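Local coordinates for protein porin B (Pseudomonas putida, PDB 4GEY) that probably lets glucose and related sugars pass through the outer membrane as a carbohydrate-selective beta-barrel channel, at residues F152-S160 with S173-Y184. The protein carries 2 engineered substitutions. Sequence-based numbering, arbitrary orientation.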
# COMPACT_ATOMS: atom_id res chain seq x y z
N PHE A 152 6.98 -7.53 10.37
CA PHE A 152 6.65 -7.12 9.01
C PHE A 152 5.24 -6.51 8.98
O PHE A 152 4.54 -6.52 9.99
CB PHE A 152 6.77 -8.29 8.01
CG PHE A 152 6.15 -9.59 8.48
CD1 PHE A 152 6.78 -10.39 9.43
CD2 PHE A 152 4.96 -10.04 7.93
CE1 PHE A 152 6.21 -11.57 9.86
CE2 PHE A 152 4.40 -11.23 8.34
CZ PHE A 152 5.02 -11.99 9.30
N GLY A 153 4.82 -5.96 7.84
CA GLY A 153 3.49 -5.40 7.72
C GLY A 153 2.53 -6.38 7.06
O GLY A 153 2.97 -7.28 6.34
N GLU A 154 1.23 -6.21 7.30
CA GLU A 154 0.22 -7.16 6.80
C GLU A 154 0.27 -7.32 5.27
O GLU A 154 0.07 -8.42 4.73
CB GLU A 154 -1.19 -6.75 7.25
CG GLU A 154 -1.54 -6.94 8.74
CD GLU A 154 -1.11 -5.77 9.63
OE1 GLU A 154 -0.35 -4.90 9.14
OE2 GLU A 154 -1.55 -5.72 10.80
N GLY A 155 0.56 -6.22 4.58
CA GLY A 155 0.48 -6.18 3.13
C GLY A 155 1.52 -7.02 2.44
O GLY A 155 1.40 -7.32 1.25
N GLU A 156 2.56 -7.39 3.18
CA GLU A 156 3.64 -8.20 2.65
C GLU A 156 3.18 -9.63 2.32
O GLU A 156 3.75 -10.27 1.44
CB GLU A 156 4.79 -8.20 3.65
CG GLU A 156 5.95 -9.11 3.31
CD GLU A 156 7.13 -8.91 4.23
OE1 GLU A 156 7.52 -7.74 4.45
OE2 GLU A 156 7.68 -9.91 4.74
N ASP A 157 2.16 -10.14 3.02
CA ASP A 157 1.62 -11.46 2.72
C ASP A 157 0.14 -11.41 2.35
O ASP A 157 -0.34 -12.20 1.54
CB ASP A 157 1.80 -12.41 3.90
CG ASP A 157 3.26 -12.67 4.21
OD1 ASP A 157 3.89 -11.76 4.79
OD2 ASP A 157 3.75 -13.77 3.87
N PHE A 158 -0.57 -10.48 2.95
CA PHE A 158 -2.01 -10.43 2.79
C PHE A 158 -2.42 -9.28 1.86
O PHE A 158 -1.84 -8.19 1.94
CB PHE A 158 -2.67 -10.30 4.17
CG PHE A 158 -2.39 -11.47 5.09
CD1 PHE A 158 -1.28 -11.47 5.92
CD2 PHE A 158 -3.24 -12.57 5.13
CE1 PHE A 158 -1.03 -12.53 6.76
CE2 PHE A 158 -2.99 -13.62 5.96
CZ PHE A 158 -1.88 -13.61 6.78
N ASN A 159 -3.38 -9.54 0.97
CA ASN A 159 -3.96 -8.47 0.16
C ASN A 159 -2.87 -7.79 -0.68
O ASN A 159 -2.97 -6.62 -1.03
CB ASN A 159 -4.68 -7.47 1.09
CG ASN A 159 -5.41 -6.36 0.34
OD1 ASN A 159 -5.34 -5.19 0.72
ND2 ASN A 159 -6.12 -6.72 -0.72
N SER A 160 -1.82 -8.55 -0.97
CA SER A 160 -0.64 -8.00 -1.64
C SER A 160 -0.93 -7.58 -3.07
O SER A 160 -1.63 -8.29 -3.79
CB SER A 160 0.49 -9.02 -1.62
OG SER A 160 0.72 -9.49 -0.32
N SER A 173 -1.03 -2.89 -0.51
CA SER A 173 -2.28 -3.44 0.03
C SER A 173 -3.31 -2.35 0.28
O SER A 173 -3.09 -1.46 1.10
CB SER A 173 -2.03 -4.24 1.31
OG SER A 173 -3.27 -4.51 1.95
N GLN A 174 -4.42 -2.43 -0.43
CA GLN A 174 -5.43 -1.39 -0.35
C GLN A 174 -6.14 -1.36 1.01
O GLN A 174 -6.48 -0.28 1.53
CB GLN A 174 -6.39 -1.51 -1.52
CG GLN A 174 -5.67 -1.35 -2.85
CD GLN A 174 -4.82 -0.08 -2.89
OE1 GLN A 174 -5.32 1.02 -2.71
NE2 GLN A 174 -3.53 -0.24 -3.11
N VAL A 175 -6.32 -2.54 1.59
CA VAL A 175 -6.86 -2.64 2.94
C VAL A 175 -5.97 -1.81 3.87
O VAL A 175 -6.46 -1.13 4.77
CB VAL A 175 -6.97 -4.12 3.40
CG1 VAL A 175 -7.40 -4.22 4.85
CG2 VAL A 175 -7.95 -4.87 2.51
N GLY A 176 -4.67 -1.82 3.61
CA GLY A 176 -3.74 -0.98 4.34
C GLY A 176 -3.95 0.51 4.17
O GLY A 176 -3.52 1.31 5.00
N ASN A 177 -4.62 0.91 3.10
CA ASN A 177 -4.86 2.33 2.88
C ASN A 177 -6.13 2.80 3.58
O ASN A 177 -6.15 3.83 4.25
CB ASN A 177 -4.89 2.63 1.39
CG ASN A 177 -3.54 2.42 0.74
OD1 ASN A 177 -2.49 2.62 1.38
ND2 ASN A 177 -3.54 2.01 -0.52
N TRP A 178 -7.19 2.01 3.46
CA TRP A 178 -8.51 2.45 3.90
C TRP A 178 -8.85 2.05 5.34
O TRP A 178 -9.82 2.55 5.92
CB TRP A 178 -9.56 1.97 2.90
CG TRP A 178 -9.04 2.07 1.49
CD1 TRP A 178 -9.12 1.12 0.52
CD2 TRP A 178 -8.32 3.17 0.91
NE1 TRP A 178 -8.51 1.56 -0.63
CE2 TRP A 178 -8.01 2.82 -0.41
CE3 TRP A 178 -7.92 4.42 1.39
CZ2 TRP A 178 -7.32 3.66 -1.26
CZ3 TRP A 178 -7.23 5.25 0.55
CH2 TRP A 178 -6.94 4.88 -0.76
N VAL A 179 -8.05 1.16 5.91
CA VAL A 179 -8.12 0.88 7.34
C VAL A 179 -6.69 0.98 7.88
O VAL A 179 -6.25 0.28 8.79
CB VAL A 179 -8.97 -0.42 7.66
CG1 VAL A 179 -8.62 -1.56 6.75
CG2 VAL A 179 -8.92 -0.83 9.14
N GLY A 180 -5.96 1.92 7.29
CA GLY A 180 -4.59 2.20 7.68
C GLY A 180 -4.41 2.74 9.08
O GLY A 180 -3.28 2.91 9.53
N GLY A 181 -5.52 3.01 9.78
CA GLY A 181 -5.44 3.39 11.18
C GLY A 181 -5.01 2.25 12.10
O GLY A 181 -4.47 2.51 13.17
N ILE A 182 -5.25 1.00 11.69
CA ILE A 182 -4.84 -0.17 12.48
C ILE A 182 -3.95 -1.16 11.71
O ILE A 182 -3.15 -1.89 12.31
CB ILE A 182 -6.05 -0.97 13.05
CG1 ILE A 182 -6.88 -1.58 11.91
CG2 ILE A 182 -6.92 -0.10 13.93
CD1 ILE A 182 -7.91 -2.56 12.34
N TRP A 183 -4.10 -1.20 10.40
CA TRP A 183 -3.38 -2.14 9.54
C TRP A 183 -2.25 -1.34 8.93
O TRP A 183 -2.49 -0.31 8.29
CB TRP A 183 -4.35 -2.71 8.48
CG TRP A 183 -3.78 -3.49 7.30
CD1 TRP A 183 -2.77 -3.12 6.46
CD2 TRP A 183 -4.25 -4.76 6.81
NE1 TRP A 183 -2.58 -4.07 5.49
CE2 TRP A 183 -3.47 -5.08 5.68
CE3 TRP A 183 -5.25 -5.64 7.21
CZ2 TRP A 183 -3.65 -6.26 4.97
CZ3 TRP A 183 -5.43 -6.81 6.50
CH2 TRP A 183 -4.63 -7.11 5.39
N TYR A 184 -1.02 -1.77 9.14
CA TYR A 184 0.13 -0.97 8.74
C TYR A 184 1.05 -1.72 7.78
O TYR A 184 1.78 -2.61 8.18
CB TYR A 184 0.96 -0.57 9.96
CG TYR A 184 0.17 0.01 11.11
CD1 TYR A 184 -0.91 0.88 10.89
CD2 TYR A 184 0.50 -0.29 12.42
CE1 TYR A 184 -1.63 1.41 11.95
CE2 TYR A 184 -0.21 0.24 13.48
CZ TYR A 184 -1.27 1.09 13.25
OH TYR A 184 -1.97 1.60 14.31
O HOH W 1 -4.69 -4.59 -2.59
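Gly153 sets its CA against the carbonyl O of Tyr184, starting a buried contact within the long loop that folds into the lumen of this OprB-family outer-membrane beta-barrel between strands 145-149 and 190-198. Glu154 follows with two contacts. Its CB lies over one face of the Trp183 indole, 3.5 Å from the centroid of the five-membered ring in a CH-pi contact, while Val175 CG1 and the backbone N of Gly176 sit over the opposite face. The Glu154 chain then bends at chi2 (86°), turning the carboxylate nearly parallel to the indole, and OE1 accepts from Tyr184 N at 3.2 Å, met from above the carboxylate plane. Sandwiched in this way, and with NE1 bonded to Asn185 OD1 of the glucose pocket, Trp183 joins the turn at 154-156 to helix 175-178; an alanine here would probably open a gap between Glu154 and Val175 and leave Asn185 OD1 without its indole donor. Gly155 brings its CA to 3.7 Å from Ser173 CB. Farther along, Phe158 adds its CB at 3.9 Å from Trp183 CH2, obliquely to the indole. Asn159, whose own N is bonded to Glu238, grips the turn that leads into helix 175-178. With CG anti to its backbone N (chi1 -176°), its amide reaches the 173-175 turn, and OD1 takes two bonds, from Ser173 OG and from Val175 N, the latter 3.0 Å long and fairly straight at 160°. Ser173 OG in turn weakly caps Gly176 N. Beside this pair of bonds, a water accepts from Gln174 N and lies 3.1 Å from Asn159 O.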